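Local atomic coordinates of putative peptidase (Chlamydophila abortus, PDB entry 3CE2), a protein that is a putative zinc metallopeptidase of the M3B family, predicted to act as an oligopeptidase that degrades small bioactive peptides. Residues Asp41-Lys46 with Glu80-Lys85. Residues are numbered along the deposited sequence; the frame is centred on the assembly and turned at random.
Sequences DSFGLK and ERKLNK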
loop_
_atom_site.group_PDB
_atom_site.type_symbol
_atom_site.label_atom_id
_atom_site.label_comp_id
_atom_site.label_asym_id
_atom_site.label_seq_id
_atom_site.Cartn_x
_atom_site.Cartn_y
_atom_site.Cartn_z
ATOM N N ASP A 41 -0.677 -32.066 -9.795
ATOM C CA ASP A 41 -1.028 -33.456 -9.518
ATOM C C ASP A 41 -0.190 -34.093 -8.393
ATOM O O ASP A 41 -0.766 -34.730 -7.505
ATOM C CB ASP A 41 -0.984 -34.302 -10.809
ATOM C CG ASP A 41 -2.189 -34.053 -11.731
ATOM O OD1 ASP A 41 -3.171 -33.411 -11.297
ATOM O OD2 ASP A 41 -2.156 -34.508 -12.898
ATOM N N SER A 42 1.139 -33.908 -8.415
ATOM C CA SER A 42 2.047 -34.528 -7.418
ATOM C C SER A 42 1.441 -34.540 -6.026
ATOM O O SER A 42 1.694 -35.444 -5.228
ATOM C CB SER A 42 3.406 -33.816 -7.315
ATOM O OG SER A 42 3.567 -32.794 -8.276
ATOM N N PHE A 43 0.656 -33.513 -5.729
ATOM C CA PHE A 43 0.082 -33.381 -4.410
ATOM C C PHE A 43 -0.913 -34.494 -4.068
ATOM O O PHE A 43 -1.034 -34.882 -2.899
ATOM C CB PHE A 43 -0.533 -31.991 -4.231
ATOM C CG PHE A 43 0.484 -30.929 -3.979
ATOM C CD1 PHE A 43 1.237 -30.942 -2.818
ATOM C CD2 PHE A 43 0.711 -29.931 -4.908
ATOM C CE1 PHE A 43 2.188 -29.977 -2.582
ATOM C CE2 PHE A 43 1.658 -28.950 -4.673
ATOM C CZ PHE A 43 2.396 -28.975 -3.508
ATOM N N GLY A 44 -1.604 -35.015 -5.080
ATOM C CA GLY A 44 -2.666 -35.984 -4.843
ATOM C C GLY A 44 -3.653 -35.436 -3.822
ATOM O O GLY A 44 -3.574 -35.754 -2.636
ATOM N N LEU A 45 -4.568 -34.588 -4.282
ATOM C CA LEU A 45 -5.634 -34.062 -3.436
ATOM C C LEU A 45 -6.404 -35.227 -2.803
ATOM O O LEU A 45 -6.606 -36.268 -3.434
ATOM C CB LEU A 45 -6.575 -33.179 -4.270
ATOM C CG LEU A 45 -7.244 -31.933 -3.668
ATOM C CD1 LEU A 45 -7.777 -31.048 -4.801
ATOM C CD2 LEU A 45 -8.349 -32.241 -2.638
ATOM N N LYS A 46 -6.822 -35.053 -1.553
ATOM C CA LYS A 46 -7.556 -36.091 -0.833
ATOM C C LYS A 46 -9.044 -35.731 -0.727
ATOM O O LYS A 46 -9.766 -35.698 -1.729
ATOM C CB LYS A 46 -6.955 -36.284 0.568
ATOM C CG LYS A 46 -7.120 -37.680 1.176
ATOM C CD LYS A 46 -5.914 -38.594 0.922
ATOM C CE LYS A 46 -6.010 -39.303 -0.422
ATOM N NZ LYS A 46 -4.715 -39.911 -0.805
ATOM N N GLU A 80 4.927 -24.746 0.620
ATOM C CA GLU A 80 4.456 -23.390 0.400
ATOM C C GLU A 80 5.099 -22.823 -0.841
ATOM O O GLU A 80 4.459 -22.126 -1.639
ATOM C CB GLU A 80 4.786 -22.518 1.606
ATOM C CG GLU A 80 4.428 -21.066 1.450
ATOM C CD GLU A 80 4.828 -20.221 2.661
ATOM O OE1 GLU A 80 5.011 -20.788 3.768
ATOM O OE2 GLU A 80 4.953 -18.982 2.502
ATOM N N ARG A 81 6.370 -23.135 -1.023
ATOM C CA ARG A 81 7.083 -22.574 -2.136
ATOM C C ARG A 81 6.503 -23.088 -3.458
ATOM O O ARG A 81 6.345 -22.312 -4.417
ATOM C CB ARG A 81 8.545 -22.913 -2.003
ATOM C CG ARG A 81 9.415 -22.395 -3.103
ATOM C CD ARG A 81 10.837 -22.670 -2.720
ATOM N NE ARG A 81 11.733 -22.482 -3.848
ATOM C CZ ARG A 81 13.052 -22.447 -3.725
ATOM N NH1 ARG A 81 13.601 -22.578 -2.523
ATOM N NH2 ARG A 81 13.806 -22.273 -4.797
ATOM N N LYS A 82 6.162 -24.382 -3.487
ATOM C CA LYS A 82 5.640 -25.049 -4.686
ATOM C C LYS A 82 4.221 -24.547 -4.977
ATOM O O LYS A 82 3.917 -24.184 -6.109
ATOM C CB LYS A 82 5.632 -26.568 -4.479
ATOM C CG LYS A 82 5.537 -27.439 -5.743
ATOM C CD LYS A 82 4.817 -28.771 -5.415
ATOM C CE LYS A 82 5.636 -30.049 -5.755
ATOM N NZ LYS A 82 5.490 -30.574 -7.152
ATOM N N LEU A 83 3.375 -24.507 -3.944
ATOM C CA LEU A 83 2.056 -23.890 -4.031
ATOM C C LEU A 83 2.087 -22.500 -4.653
ATOM O O LEU A 83 1.271 -22.203 -5.531
ATOM C CB LEU A 83 1.394 -23.817 -2.661
ATOM C CG LEU A 83 1.122 -25.202 -2.082
ATOM C CD1 LEU A 83 0.192 -25.161 -0.911
ATOM C CD2 LEU A 83 0.564 -26.112 -3.150
ATOM N N ASN A 84 3.017 -21.653 -4.206
ATOM C CA ASN A 84 3.125 -20.283 -4.726
ATOM C C ASN A 84 3.518 -20.266 -6.195
ATOM O O ASN A 84 2.993 -19.480 -6.972
ATOM C CB ASN A 84 4.136 -19.463 -3.924
ATOM C CG ASN A 84 3.652 -19.145 -2.523
ATOM O OD1 ASN A 84 2.568 -19.570 -2.118
ATOM N ND2 ASN A 84 4.465 -18.404 -1.764
ATOM N N LYS A 85 4.460 -21.119 -6.570
ATOM C CA LYS A 85 4.861 -21.248 -7.956
ATOM C C LYS A 85 3.623 -21.606 -8.797
ATOM O O LYS A 85 3.377 -21.018 -9.840
ATOM C CB LYS A 85 5.934 -22.335 -8.050
ATOM C CG LYS A 85 6.589 -22.561 -9.393
ATOM C CD LYS A 85 7.735 -23.561 -9.193
ATOM C CE LYS A 85 8.190 -24.216 -10.500
ATOM N NZ LYS A 85 9.016 -23.307 -11.367
#
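F43 pushes the far end of its ring between the side chains of K82 and L83, neighbours on helix 66-96. The aliphatic part of the lysine chain passes one side of the ring's outer end, though the exact closeness of the two is doubtful. On the other side CD2 of L83 comes obliquely to CE2 and CZ, with F43 CE2 to L83 CD2 at 3.4 Å. K82 and F43 run past each other in opposite directions, and the lysine chain, bent at chi3 and chi4 (chi4 -88°), turns back along the ring to bring its ammonium to S42. There K82 NZ donates to S42 OG over 3.1 Å. The serine hydroxyl also bonds to the backbone oxygen of D39, one turn earlier, while D39 OD1 offers NZ a long, weak ion pair. The contact thus illustrates how the last part of a short helix, 33-42, and the turn after it are joined to the long helix 66-96 in this largely helical M3B fold, well away from the zinc-binding HExxH motif. Beyond F43, G44 leaves helical geometry with a positive phi of 52°, and its N bonds to D41 O. W53 meets the F43 ring with planes at about 80°, and L113 of helix 101-120 adds a further apolar neighbour.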